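Transcriptional repressor PadR (Bacillus cereus, PDB 6JYI) probably binds DNA as a dimeric winged helix-turn-helix transcription factor of the PadR family. Local coordinates at residues K8-V13 against L50-N55; L16-E21 against Y75-E80; D26-F31 against G44-T49; R127-I132 against A163-L168. All blocks are in the same frame, centred on the assembly; numbering follows the deposited sequence.

Interaction 1 of 4, residues K8-V13 against L50-N55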
loop_
_atom_site.group_PDB
_atom_site.type_symbol
_atom_site.label_atom_id
_atom_site.label_comp_id
_atom_site.label_asym_id
_atom_site.label_seq_id
_atom_site.Cartn_x
_atom_site.Cartn_y
_atom_site.Cartn_z
ATOM N N LYS A 8 13.323 -6.416 0.525
ATOM C CA LYS A 8 12.825 -6.217 -0.828
ATOM C C LYS A 8 13.068 -4.820 -1.384
ATOM O O LYS A 8 13.177 -4.655 -2.603
ATOM C CB LYS A 8 11.345 -6.550 -0.840
ATOM C CG LYS A 8 10.826 -7.129 -2.071
ATOM C CD LYS A 8 9.530 -7.948 -1.797
ATOM C CE LYS A 8 9.810 -9.391 -1.373
ATOM N NZ LYS A 8 8.551 -10.147 -1.126
ATOM N N GLY A 9 13.150 -3.816 -0.506
ATOM C CA GLY A 9 13.615 -2.487 -0.886
ATOM C C GLY A 9 14.875 -2.487 -1.739
ATOM O O GLY A 9 14.986 -1.691 -2.662
ATOM N N ARG A 10 15.836 -3.348 -1.411
ATOM C CA ARG A 10 17.081 -3.464 -2.164
ATOM C C ARG A 10 16.798 -3.888 -3.635
ATOM O O ARG A 10 17.439 -3.421 -4.572
ATOM C CB ARG A 10 17.979 -4.494 -1.513
ATOM C CG ARG A 10 18.434 -4.147 -0.116
ATOM C CD ARG A 10 18.848 -5.405 0.641
ATOM N NE ARG A 10 19.918 -6.174 -0.026
ATOM C CZ ARG A 10 21.205 -6.159 0.314
ATOM N NH1 ARG A 10 21.636 -5.387 1.309
ATOM N NH2 ARG A 10 22.081 -6.920 -0.346
ATOM N N ASP A 11 15.815 -4.743 -3.815
ATOM C CA ASP A 11 15.470 -5.233 -5.185
ATOM C C ASP A 11 14.777 -4.229 -6.043
ATOM O O ASP A 11 14.875 -4.316 -7.269
ATOM C CB ASP A 11 14.661 -6.507 -5.095
ATOM C CG ASP A 11 15.330 -7.486 -4.249
ATOM O OD1 ASP A 11 16.454 -7.842 -4.613
ATOM O OD2 ASP A 11 14.784 -7.884 -3.194
ATOM N N VAL A 12 14.114 -3.242 -5.430
ATOM C CA VAL A 12 13.611 -2.128 -6.203
ATOM C C VAL A 12 14.779 -1.427 -6.905
ATOM O O VAL A 12 14.726 -1.170 -8.120
ATOM C CB VAL A 12 12.837 -1.070 -5.356
ATOM C CG1 VAL A 12 12.455 0.090 -6.226
ATOM C CG2 VAL A 12 11.587 -1.663 -4.642
ATOM N N VAL A 13 15.832 -1.141 -6.138
ATOM C CA VAL A 13 17.018 -0.476 -6.667
ATOM C C VAL A 13 17.743 -1.355 -7.656
ATOM O O VAL A 13 18.063 -0.911 -8.746
ATOM C CB VAL A 13 17.967 -0.029 -5.524
ATOM C CG1 VAL A 13 19.283 0.494 -6.088
ATOM C CG2 VAL A 13 17.240 1.033 -4.652
ATOM N N LEU A 50 21.637 2.414 -1.537
ATOM C CA LEU A 50 22.694 2.466 -2.531
ATOM C C LEU A 50 24.063 2.218 -1.874
ATOM O O LEU A 50 24.849 1.388 -2.340
ATOM C CB LEU A 50 22.676 3.811 -3.265
ATOM C CG LEU A 50 21.520 4.019 -4.241
ATOM C CD1 LEU A 50 21.350 5.497 -4.613
ATOM C CD2 LEU A 50 21.737 3.149 -5.468
ATOM N N ARG A 51 24.310 2.856 -0.739
ATOM C CA ARG A 51 25.611 2.756 -0.063
ATOM C C ARG A 51 25.833 1.317 0.427
ATOM O O ARG A 51 26.937 0.788 0.339
ATOM C CB ARG A 51 25.695 3.755 1.104
ATOM C CG ARG A 51 26.885 3.553 2.075
ATOM C CD ARG A 51 28.280 3.317 1.411
ATOM N NE ARG A 51 28.626 4.243 0.325
ATOM C CZ ARG A 51 28.878 5.548 0.479
ATOM N NH1 ARG A 51 28.790 6.125 1.682
ATOM N NH2 ARG A 51 29.197 6.296 -0.583
ATOM N N GLN A 52 24.773 0.681 0.908
ATOM C CA GLN A 52 24.880 -0.687 1.408
ATOM C C GLN A 52 25.155 -1.673 0.261
ATOM O O GLN A 52 26.005 -2.589 0.369
ATOM C CB GLN A 52 23.613 -1.085 2.153
ATOM C CG GLN A 52 23.686 -2.518 2.784
ATOM C CD GLN A 52 24.878 -2.690 3.704
ATOM O OE1 GLN A 52 25.253 -1.763 4.436
ATOM N NE2 GLN A 52 25.492 -3.884 3.684
ATOM N N LEU A 53 24.451 -1.465 -0.838
ATOM C CA LEU A 53 24.616 -2.316 -2.013
ATOM C C LEU A 53 26.047 -2.134 -2.548
ATOM O O LEU A 53 26.678 -3.097 -2.972
ATOM C CB LEU A 53 23.556 -1.994 -3.069
ATOM C CG LEU A 53 22.133 -2.419 -2.708
ATOM C CD1 LEU A 53 21.168 -1.802 -3.702
ATOM C CD2 LEU A 53 21.976 -3.988 -2.677
ATOM N N GLU A 54 26.575 -0.930 -2.499
ATOM C CA GLU A 54 27.952 -0.711 -2.955
ATOM C C GLU A 54 28.916 -1.397 -1.990
ATOM O O GLU A 54 29.893 -2.030 -2.394
ATOM C CB GLU A 54 28.316 0.747 -2.900
ATOM C CG GLU A 54 27.588 1.659 -3.825
ATOM C CD GLU A 54 28.016 3.089 -3.531
ATOM O OE1 GLU A 54 29.183 3.403 -3.831
ATOM O OE2 GLU A 54 27.201 3.841 -2.947
ATOM N N ASN A 55 28.657 -1.230 -0.696
ATOM C CA ASN A 55 29.542 -1.837 0.318
ATOM C C ASN A 55 29.612 -3.357 0.141
ATOM O O ASN A 55 30.635 -3.981 0.440
ATOM C CB ASN A 55 29.045 -1.534 1.734
ATOM C CG ASN A 55 29.334 -0.114 2.174
ATOM O OD1 ASN A 55 28.934 0.284 3.275
ATOM N ND2 ASN A 55 30.039 0.651 1.349
#
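Helices 8-19 and 46-55 cross almost perpendicularly here, the axes of the two segments turned by 86° and approaching to 10.7 Å. The apolar part is made by Val13, Leu50 and Leu53. Val13 holds CG1 anti to the backbone N (chi1 172°), and this single methyl meets Leu50 CD2 at 3.7 Å and Leu53 CD1 at 3.8 Å. Leu50 crosses the valine at about a right angle, whereas Leu53 comes in obliquely, so the two leucines meet the same methyl along different directions. The polar part is carried by Arg10, whose chain bends at chi3 (57°) and spreads its guanidinium over the other branch of Leu53: CD2 sits above the centre of the plane, 3.7 Å from Arg10 NH2. Leu53 thus divides its methyls, CD1 to the valine and CD2 to the cationic group. Beside it, Gln52 CG lies 3.8 Å from Arg10 NH1. No hydrogen bond joins the segments; Arg10 instead forms salt bridges to Glu56 through NH2 and Glu84 through NE, a pair that probably restrains the rotation of the guanidinium, and Gln52 NE2 bonds to the same Glu56. Around this crossing, Leu50 and Leu53 also pack on Ile59 of strand 59-64, Leu50 touches Ile27 of helix 24-35, and Asp11 rests against helix 79-89.

Interaction 2 of 4, residues L16-E21 against Y75-E80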
loop_
_atom_site.group_PDB
_atom_site.type_symbol
_atom_site.label_atom_id
_atom_site.label_comp_id
_atom_site.label_asym_id
_atom_site.label_seq_id
_atom_site.Cartn_x
_atom_site.Cartn_y
_atom_site.Cartn_z
ATOM N N LEU A 16 15.886 -1.583 -10.943
ATOM C CA LEU A 16 16.010 -0.374 -11.742
ATOM C C LEU A 16 17.326 -0.348 -12.518
ATOM O O LEU A 16 17.358 -0.086 -13.733
ATOM C CB LEU A 16 15.913 0.846 -10.830
ATOM C CG LEU A 16 14.509 1.264 -10.405
ATOM C CD1 LEU A 16 14.604 2.480 -9.425
ATOM C CD2 LEU A 16 13.646 1.608 -11.633
ATOM N N LEU A 17 18.395 -0.744 -11.835
ATOM C CA LEU A 17 19.739 -0.751 -12.420
ATOM C C LEU A 17 19.967 -1.866 -13.457
ATOM O O LEU A 17 20.860 -1.771 -14.278
ATOM C CB LEU A 17 20.787 -0.798 -11.295
ATOM C CG LEU A 17 20.815 0.438 -10.405
ATOM C CD1 LEU A 17 21.813 0.293 -9.213
ATOM C CD2 LEU A 17 21.155 1.675 -11.235
HETATM N N MSE A 18 19.115 -2.879 -13.446
HETATM C CA MSE A 18 19.150 -3.945 -14.453
HETATM C C MSE A 18 19.159 -3.462 -15.907
HETATM O O MSE A 18 19.923 -3.977 -16.699
HETATM C CB MSE A 18 17.999 -4.956 -14.234
HETATM C CG MSE A 18 18.200 -5.829 -13.070
HETATM SE SE MSE A 18 19.621 -7.149 -13.376
HETATM C CE MSE A 18 18.836 -8.148 -14.827
ATOM N N GLN A 19 18.358 -2.469 -16.271
ATOM C CA GLN A 19 18.424 -1.976 -17.669
ATOM C C GLN A 19 19.654 -1.149 -17.986
ATOM O O GLN A 19 20.342 -1.384 -18.995
ATOM C CB GLN A 19 17.222 -1.123 -18.016
ATOM C CG GLN A 19 17.290 -0.628 -19.429
ATOM C CD GLN A 19 15.937 -0.283 -19.990
ATOM O OE1 GLN A 19 15.064 -1.150 -20.126
ATOM N NE2 GLN A 19 15.753 0.991 -20.343
ATOM N N LYS A 20 19.890 -0.111 -17.184
ATOM C CA LYS A 20 21.133 0.632 -17.342
ATOM C C LYS A 20 21.502 1.408 -16.112
ATOM O O LYS A 20 20.689 1.576 -15.192
ATOM C CB LYS A 20 21.104 1.547 -18.574
ATOM C CG LYS A 20 20.409 2.881 -18.344
ATOM C CD LYS A 20 20.100 3.579 -19.658
ATOM C CE LYS A 20 18.942 4.563 -19.489
ATOM N NZ LYS A 20 17.671 3.840 -19.139
ATOM N N GLU A 21 22.757 1.830 -16.107
ATOM C CA GLU A 21 23.280 2.649 -15.071
ATOM C C GLU A 21 22.395 3.884 -14.925
ATOM O O GLU A 21 21.867 4.410 -15.903
ATOM C CB GLU A 21 24.758 3.012 -15.325
ATOM C CG GLU A 21 25.099 3.904 -16.580
ATOM C CD GLU A 21 25.306 3.112 -17.881
ATOM O OE1 GLU A 21 24.901 1.920 -17.949
ATOM O OE2 GLU A 21 25.836 3.708 -18.859
ATOM N N TYR A 75 25.507 4.728 -10.971
ATOM C CA TYR A 75 25.560 3.418 -10.348
ATOM C C TYR A 75 25.343 2.367 -11.381
ATOM O O TYR A 75 24.400 2.447 -12.175
ATOM C CB TYR A 75 24.471 3.270 -9.277
ATOM C CG TYR A 75 24.629 4.255 -8.157
ATOM C CD1 TYR A 75 25.417 3.973 -7.044
ATOM C CD2 TYR A 75 24.005 5.496 -8.220
ATOM C CE1 TYR A 75 25.579 4.916 -6.035
ATOM C CE2 TYR A 75 24.146 6.438 -7.203
ATOM C CZ TYR A 75 24.939 6.156 -6.127
ATOM O OH TYR A 75 25.064 7.119 -5.121
ATOM N N PHE A 76 26.160 1.331 -11.307
ATOM C CA PHE A 76 26.102 0.212 -12.208
ATOM C C PHE A 76 25.892 -1.052 -11.358
ATOM O O PHE A 76 26.613 -1.277 -10.384
ATOM C CB PHE A 76 27.461 0.056 -12.921
ATOM C CG PHE A 76 27.765 1.108 -13.964
ATOM C CD1 PHE A 76 28.120 2.409 -13.600
ATOM C CD2 PHE A 76 27.787 0.772 -15.327
ATOM C CE1 PHE A 76 28.441 3.361 -14.583
ATOM C CE2 PHE A 76 28.114 1.726 -16.304
ATOM C CZ PHE A 76 28.443 3.004 -15.939
ATOM N N ILE A 77 24.983 -1.912 -11.774
ATOM C CA ILE A 77 24.826 -3.221 -11.132
ATOM C C ILE A 77 25.971 -4.179 -11.526
ATOM O O ILE A 77 26.466 -4.132 -12.665
ATOM C CB ILE A 77 23.440 -3.823 -11.483
ATOM C CG1 ILE A 77 23.041 -4.922 -10.477
ATOM C CG2 ILE A 77 23.384 -4.256 -12.956
ATOM C CD1 ILE A 77 21.624 -5.429 -10.631
ATOM N N THR A 78 26.406 -5.009 -10.577
ATOM C CA THR A 78 27.416 -6.024 -10.838
ATOM C C THR A 78 26.723 -7.361 -11.004
ATOM O O THR A 78 25.526 -7.482 -10.738
ATOM C CB THR A 78 28.400 -6.180 -9.637
ATOM O OG1 THR A 78 27.669 -6.664 -8.501
ATOM C CG2 THR A 78 29.046 -4.873 -9.297
ATOM N N ASP A 79 27.478 -8.398 -11.335
ATOM C CA ASP A 79 26.871 -9.708 -11.469
ATOM C C ASP A 79 26.323 -10.217 -10.132
ATOM O O ASP A 79 25.292 -10.911 -10.095
ATOM C CB ASP A 79 27.806 -10.719 -12.174
ATOM C CG ASP A 79 27.872 -10.508 -13.709
ATOM O OD1 ASP A 79 27.229 -9.582 -14.264
ATOM O OD2 ASP A 79 28.572 -11.306 -14.375
ATOM N N GLU A 80 26.962 -9.857 -9.022
ATOM C CA GLU A 80 26.419 -10.232 -7.725
ATOM C C GLU A 80 25.059 -9.583 -7.477
ATOM O O GLU A 80 24.145 -10.213 -6.928
ATOM C CB GLU A 80 27.407 -9.895 -6.587
ATOM C CG GLU A 80 28.688 -10.713 -6.660
ATOM C CD GLU A 80 28.432 -12.192 -6.433
ATOM O OE1 GLU A 80 27.474 -12.507 -5.707
ATOM O OE2 GLU A 80 29.177 -13.049 -6.975
HETATM O O HOH W 1 23.389 -0.905 -14.113
#
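Past the end of helix 8-19 the backbone runs up to strand 72-77, bringing the CA atoms of Glu21 and Phe76 within 4.7 Å, with Glu21 CA 3.1 Å from Tyr75 O in a CA-H...O contact. One water bridges the two segments, donating to Leu17 O at 2.7 Å and accepting from Ile77 N at 3.0 Å. Glu21 lies alongside Phe76, both pointing the same way, and its CB sits 3.5 Å from the Phe76 ring centroid, only 2° off the normal, a CH-pi contact over the face. CG occupies the crowded position between backbone N and carbonyl carbon (chi1 65°), and the bend at chi2 brings the carboxylate back alongside the ring, the planes 15° apart. Deeper in, Leu17 CD1 meets Tyr75 CB at 4.0 Å and Leu17 CB faces Ile77 CB. At the far end, Ile77, extended with CG1 anti to the backbone N, reaches with CD1 to the SE of selenomethionine Met18 at 3.8 Å. Tyr75 also pairs through its backbone with Leu22. Such packing of the first helix and the chain after it against the second wing strand is characteristic of the winged helix-turn-helix domain of PadR-like proteins.

Interaction 3 of 4, residues D26-F31 against G44-T49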
loop_
_atom_site.group_PDB
_atom_site.type_symbol
_atom_site.label_atom_id
_atom_site.label_comp_id
_atom_site.label_asym_id
_atom_site.label_seq_id
_atom_site.Cartn_x
_atom_site.Cartn_y
_atom_site.Cartn_z
ATOM N N ASP A 26 18.380 10.324 -10.863
ATOM C CA ASP A 26 17.429 9.584 -11.659
ATOM C C ASP A 26 16.713 8.459 -10.879
ATOM O O ASP A 26 15.505 8.264 -11.056
ATOM C CB ASP A 26 18.085 9.065 -12.935
ATOM C CG ASP A 26 18.087 10.119 -14.082
ATOM O OD1 ASP A 26 17.493 11.218 -13.962
ATOM O OD2 ASP A 26 18.632 9.828 -15.137
ATOM N N ILE A 27 17.434 7.752 -10.017
ATOM C CA ILE A 27 16.816 6.765 -9.185
ATOM C C ILE A 27 15.718 7.399 -8.319
ATOM O O ILE A 27 14.594 6.866 -8.253
ATOM C CB ILE A 27 17.851 6.063 -8.289
ATOM C CG1 ILE A 27 18.770 5.231 -9.183
ATOM C CG2 ILE A 27 17.143 5.208 -7.258
ATOM C CD1 ILE A 27 19.981 4.672 -8.450
ATOM N N LYS A 28 16.027 8.530 -7.688
ATOM C CA LYS A 28 15.036 9.237 -6.907
ATOM C C LYS A 28 13.793 9.645 -7.729
ATOM O O LYS A 28 12.657 9.525 -7.269
ATOM C CB LYS A 28 15.644 10.459 -6.204
ATOM C CG LYS A 28 16.436 10.049 -4.933
ATOM C CD LYS A 28 17.202 11.178 -4.267
ATOM C CE LYS A 28 16.328 12.238 -3.732
ATOM N NZ LYS A 28 17.101 13.266 -2.997
ATOM N N ILE A 29 13.998 10.158 -8.928
ATOM C CA ILE A 29 12.847 10.632 -9.701
ATOM C C ILE A 29 11.991 9.430 -10.103
ATOM O O ILE A 29 10.783 9.500 -9.979
ATOM C CB ILE A 29 13.241 11.486 -10.908
ATOM C CG1 ILE A 29 14.200 12.615 -10.488
ATOM C CG2 ILE A 29 11.984 12.110 -11.555
ATOM C CD1 ILE A 29 13.543 13.904 -9.964
ATOM N N VAL A 30 12.598 8.326 -10.542
ATOM C CA VAL A 30 11.791 7.129 -10.903
ATOM C C VAL A 30 10.986 6.655 -9.706
ATOM O O VAL A 30 9.818 6.301 -9.825
ATOM C CB VAL A 30 12.583 5.928 -11.445
ATOM C CG1 VAL A 30 11.556 4.912 -12.056
ATOM C CG2 VAL A 30 13.484 6.354 -12.534
ATOM N N PHE A 31 11.609 6.695 -8.536
ATOM C CA PHE A 31 10.909 6.368 -7.304
ATOM C C PHE A 31 9.695 7.269 -7.054
ATOM O O PHE A 31 8.612 6.777 -6.724
ATOM C CB PHE A 31 11.829 6.475 -6.097
ATOM C CG PHE A 31 12.197 5.162 -5.495
ATOM C CD1 PHE A 31 11.415 4.621 -4.510
ATOM C CD2 PHE A 31 13.303 4.467 -5.938
ATOM C CE1 PHE A 31 11.697 3.433 -3.943
ATOM C CE2 PHE A 31 13.629 3.237 -5.365
ATOM C CZ PHE A 31 12.815 2.722 -4.349
ATOM N N GLY A 44 13.142 7.729 1.490
ATOM C CA GLY A 44 14.229 8.294 2.309
ATOM C C GLY A 44 15.399 7.336 2.466
ATOM O O GLY A 44 16.514 7.749 2.792
HETATM N N MSE A 45 15.143 6.055 2.223
HETATM C CA MSE A 45 16.182 5.040 2.301
HETATM C C MSE A 45 16.973 4.783 0.993
HETATM O O MSE A 45 17.832 3.926 0.986
HETATM C CB MSE A 45 15.582 3.735 2.837
HETATM C CG MSE A 45 15.288 3.830 4.362
HETATM SE SE MSE A 45 16.909 4.319 5.441
HETATM C CE MSE A 45 17.843 2.657 5.022
ATOM N N ILE A 46 16.723 5.551 -0.072
ATOM C CA ILE A 46 17.431 5.337 -1.358
ATOM C C ILE A 46 18.950 5.424 -1.234
ATOM O O ILE A 46 19.656 4.504 -1.616
ATOM C CB ILE A 46 16.901 6.294 -2.476
ATOM C CG1 ILE A 46 15.492 5.882 -2.870
ATOM C CG2 ILE A 46 17.789 6.274 -3.718
ATOM C CD1 ILE A 46 14.839 6.840 -3.869
ATOM N N TYR A 47 19.481 6.518 -0.713
ATOM C CA TYR A 47 20.948 6.611 -0.589
ATOM C C TYR A 47 21.554 5.585 0.387
ATOM O O TYR A 47 22.541 4.927 0.042
ATOM C CB TYR A 47 21.420 8.049 -0.303
ATOM C CG TYR A 47 21.402 8.878 -1.558
ATOM C CD1 TYR A 47 22.240 8.565 -2.639
ATOM C CD2 TYR A 47 20.539 9.957 -1.690
ATOM C CE1 TYR A 47 22.226 9.313 -3.807
ATOM C CE2 TYR A 47 20.514 10.708 -2.868
ATOM C CZ TYR A 47 21.353 10.363 -3.928
ATOM O OH TYR A 47 21.332 11.089 -5.093
ATOM N N PRO A 48 20.956 5.417 1.581
ATOM C CA PRO A 48 21.412 4.337 2.470
ATOM C C PRO A 48 21.428 2.974 1.798
ATOM O O PRO A 48 22.373 2.206 1.987
ATOM C CB PRO A 48 20.375 4.366 3.607
ATOM C CG PRO A 48 20.050 5.865 3.720
ATOM C CD PRO A 48 20.033 6.341 2.276
ATOM N N THR A 49 20.408 2.678 0.998
ATOM C CA THR A 49 20.341 1.408 0.277
ATOM C C THR A 49 21.427 1.326 -0.800
ATOM O O THR A 49 22.074 0.288 -0.947
ATOM C CB THR A 49 18.946 1.172 -0.341
ATOM O OG1 THR A 49 17.977 1.166 0.692
ATOM C CG2 THR A 49 18.858 -0.201 -1.086
#
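Ile46, at the start of helix 46-55, fills the tight side of this contact. Its CG1 lies anti to the carbonyl carbon (chi1 -70°), and CD1 reaches tip to tip at Phe31, 3.5 Å from Phe31 CD2. The methyl stands over the ring face, 3.9 Å from the centroid and 29° off the normal, a CH-pi contact displaced from the ring centre. The other branch, CG2, passes alongside Ile27 and meets its CG2 at 3.8 Å, while Lys28 CG closes on Ile46 CD1 at 3.7 Å. The looser side belongs to Lys28 and the exposed Tyr47: the lysine chain bends at chi3 (64°) and crosses the tyrosine at about a right angle, touching only with Lys28 CD on Tyr47 CE2, 3.6 Å away and oblique to the ring. Within the second segment, Met45 O accepts from both Thr49 N and Thr49 OG1, the hydroxyl lying 2.8 Å from Met45 O and above the carbonyl plane. Helices 24-35 and 46-55 together form the helix-turn-helix unit. Helix 8-19 packs against both through Val12 on Phe31 and Val13 on Thr49, strand 72-77 brings Tyr75 to Ile27 and Tyr47, and Trp142 of helix 114-142 touches Val30.

Interaction 4 of 4, residues R127-I132 against A163-L168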
loop_
_atom_site.group_PDB
_atom_site.type_symbol
_atom_site.label_atom_id
_atom_site.label_comp_id
_atom_site.label_asym_id
_atom_site.label_seq_id
_atom_site.Cartn_x
_atom_site.Cartn_y
_atom_site.Cartn_z
ATOM N N ARG A 127 -6.889 13.974 -5.136
ATOM C CA ARG A 127 -5.612 13.263 -5.072
ATOM C C ARG A 127 -5.514 12.110 -6.067
ATOM O O ARG A 127 -4.582 12.065 -6.849
ATOM C CB ARG A 127 -5.370 12.710 -3.669
ATOM C CG ARG A 127 -4.917 13.757 -2.663
ATOM C CD ARG A 127 -4.667 13.151 -1.282
ATOM N NE ARG A 127 -5.060 14.087 -0.224
ATOM C CZ ARG A 127 -4.723 13.977 1.061
ATOM N NH1 ARG A 127 -3.975 12.950 1.509
ATOM N NH2 ARG A 127 -5.152 14.900 1.911
ATOM N N LYS A 128 -6.480 11.195 -6.039
ATOM C CA LYS A 128 -6.447 10.021 -6.920
ATOM C C LYS A 128 -6.573 10.424 -8.390
ATOM O O LYS A 128 -5.910 9.836 -9.251
ATOM C CB LYS A 128 -7.497 8.968 -6.518
ATOM C CG LYS A 128 -7.257 8.330 -5.109
ATOM C CD LYS A 128 -6.349 7.142 -5.185
ATOM C CE LYS A 128 -5.656 6.783 -3.852
ATOM N NZ LYS A 128 -6.581 6.311 -2.790
ATOM N N GLU A 129 -7.392 11.443 -8.668
ATOM C CA GLU A 129 -7.524 11.990 -10.026
ATOM C C GLU A 129 -6.175 12.509 -10.556
ATOM O O GLU A 129 -5.801 12.221 -11.697
ATOM C CB GLU A 129 -8.629 13.074 -10.088
ATOM C CG GLU A 129 -10.050 12.473 -10.198
ATOM C CD GLU A 129 -11.206 13.478 -10.222
ATOM O OE1 GLU A 129 -11.015 14.696 -9.960
ATOM O OE2 GLU A 129 -12.345 13.027 -10.480
ATOM N N ALA A 130 -5.447 13.250 -9.719
ATOM C CA ALA A 130 -4.105 13.747 -10.067
ATOM C C ALA A 130 -3.113 12.595 -10.355
ATOM O O ALA A 130 -2.450 12.604 -11.406
ATOM C CB ALA A 130 -3.573 14.653 -8.966
ATOM N N TYR A 131 -3.061 11.604 -9.460
ATOM C CA TYR A 131 -2.195 10.402 -9.637
ATOM C C TYR A 131 -2.478 9.709 -10.961
ATOM O O TYR A 131 -1.553 9.286 -11.670
ATOM C CB TYR A 131 -2.425 9.328 -8.586
ATOM C CG TYR A 131 -2.189 9.647 -7.124
ATOM C CD1 TYR A 131 -1.310 10.638 -6.704
ATOM C CD2 TYR A 131 -2.830 8.881 -6.152
ATOM C CE1 TYR A 131 -1.121 10.890 -5.326
ATOM C CE2 TYR A 131 -2.661 9.115 -4.794
ATOM C CZ TYR A 131 -1.817 10.122 -4.379
ATOM O OH TYR A 131 -1.677 10.315 -3.011
ATOM N N ILE A 132 -3.760 9.571 -11.281
ATOM C CA ILE A 132 -4.167 8.923 -12.511
ATOM C C ILE A 132 -3.484 9.658 -13.650
ATOM O O ILE A 132 -2.641 9.059 -14.318
ATOM C CB ILE A 132 -5.706 8.859 -12.668
ATOM C CG1 ILE A 132 -6.278 7.776 -11.727
ATOM C CG2 ILE A 132 -6.094 8.524 -14.090
ATOM C CD1 ILE A 132 -7.837 7.779 -11.618
ATOM N N ALA A 163 -11.495 3.217 -9.927
ATOM C CA ALA A 163 -12.625 2.578 -9.279
ATOM C C ALA A 163 -12.794 3.198 -7.910
ATOM O O ALA A 163 -13.925 3.453 -7.481
ATOM C CB ALA A 163 -12.409 1.082 -9.189
ATOM N N GLN A 164 -11.683 3.491 -7.234
ATOM C CA GLN A 164 -11.758 4.232 -5.950
ATOM C C GLN A 164 -12.417 5.595 -6.120
ATOM O O GLN A 164 -13.281 5.950 -5.344
ATOM C CB GLN A 164 -10.382 4.430 -5.342
ATOM C CG GLN A 164 -9.765 3.129 -4.847
ATOM C CD GLN A 164 -8.292 3.262 -4.604
ATOM O OE1 GLN A 164 -7.816 4.343 -4.265
ATOM N NE2 GLN A 164 -7.544 2.189 -4.817
ATOM N N VAL A 165 -11.985 6.350 -7.138
ATOM C CA VAL A 165 -12.600 7.657 -7.450
ATOM C C VAL A 165 -14.112 7.557 -7.684
ATOM O O VAL A 165 -14.884 8.310 -7.078
ATOM C CB VAL A 165 -11.894 8.340 -8.639
ATOM C CG1 VAL A 165 -12.689 9.567 -9.125
ATOM C CG2 VAL A 165 -10.453 8.728 -8.229
ATOM N N GLU A 166 -14.525 6.648 -8.573
ATOM C CA GLU A 166 -15.955 6.441 -8.894
ATOM C C GLU A 166 -16.744 6.174 -7.615
ATOM O O GLU A 166 -17.758 6.820 -7.358
ATOM C CB GLU A 166 -16.164 5.266 -9.863
ATOM C CG GLU A 166 -15.614 5.462 -11.298
ATOM N N THR A 167 -16.236 5.258 -6.796
ATOM C CA THR A 167 -16.903 4.885 -5.558
ATOM C C THR A 167 -17.055 6.089 -4.643
ATOM O O THR A 167 -18.134 6.340 -4.130
ATOM C CB THR A 167 -16.154 3.767 -4.819
ATOM O OG1 THR A 167 -16.218 2.564 -5.585
ATOM C CG2 THR A 167 -16.768 3.503 -3.454
ATOM N N LEU A 168 -15.997 6.869 -4.492
ATOM C CA LEU A 168 -16.030 8.013 -3.598
ATOM C C LEU A 168 -16.970 9.104 -4.070
ATOM O O LEU A 168 -17.687 9.687 -3.250
ATOM C CB LEU A 168 -14.622 8.572 -3.344
ATOM C CG LEU A 168 -13.730 7.669 -2.488
ATOM C CD1 LEU A 168 -12.312 8.229 -2.452
ATOM C CD2 LEU A 168 -14.266 7.480 -1.066
#
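The antiparallel pair of long C-terminal helices, 114-142 and 148-175, meets here in the region that joins the two subunits; segment 163-168 lies in a predicted coiled coil. The axes of the two segments run 152° apart in direction and approach to 9.7 Å. Val165 is the packing centre. With CG1 anti to the backbone N, it turns CG2 onto the Lys128 side chain, and Lys128 CB lies just 3.4 Å from Val165 CG2, tighter than usual for carbons. Ile132 CD1 approaches the same methyl more loosely at 4.4 Å. From the other branch, Val165 CG1 meets Glu129 OE2 at 3.7 Å, the two side chains crossing at about a right angle; that carboxylate oxygen is paired with Lys169 in a salt bridge. Lys128 NZ forms salt bridges with Glu124 of its own chain and with Asp96 of the second subunit, so the ammonium is shared among charges and is probably kept protonated. Ala163 packs on Ala163 of the second subunit. Lys128 bends at chi2 and chi4 (66°), while Gln164 stays extended beyond CG, so that Lys128 NZ donates to Gln164 OE1 at 2.8 Å, nearly along the C=O axis (162°).

From the N terminus, helix 8-19 begins the first two contacts. Interaction 1 closes a loop onto helix 46-55, and interaction 3, which joins helices 24-35 and 46-55, lies wholly within it and also within the longer loop of interaction 2. Interactions 1 and 2 cross, because segment 16-21 starts before 50-55 while 75-80 follows it; they meet where Tyr75 packs on Leu50 and Glu54. These three bind the helices and the wing strand 72-77 into one winged helix-turn-helix domain, which probably binds DNA. Interaction 4 follows in series, on the opposite side of the chain's centre, with nearest atoms about 11 Å from interaction 3, and pairs the helices of the C-terminal dimerisation region.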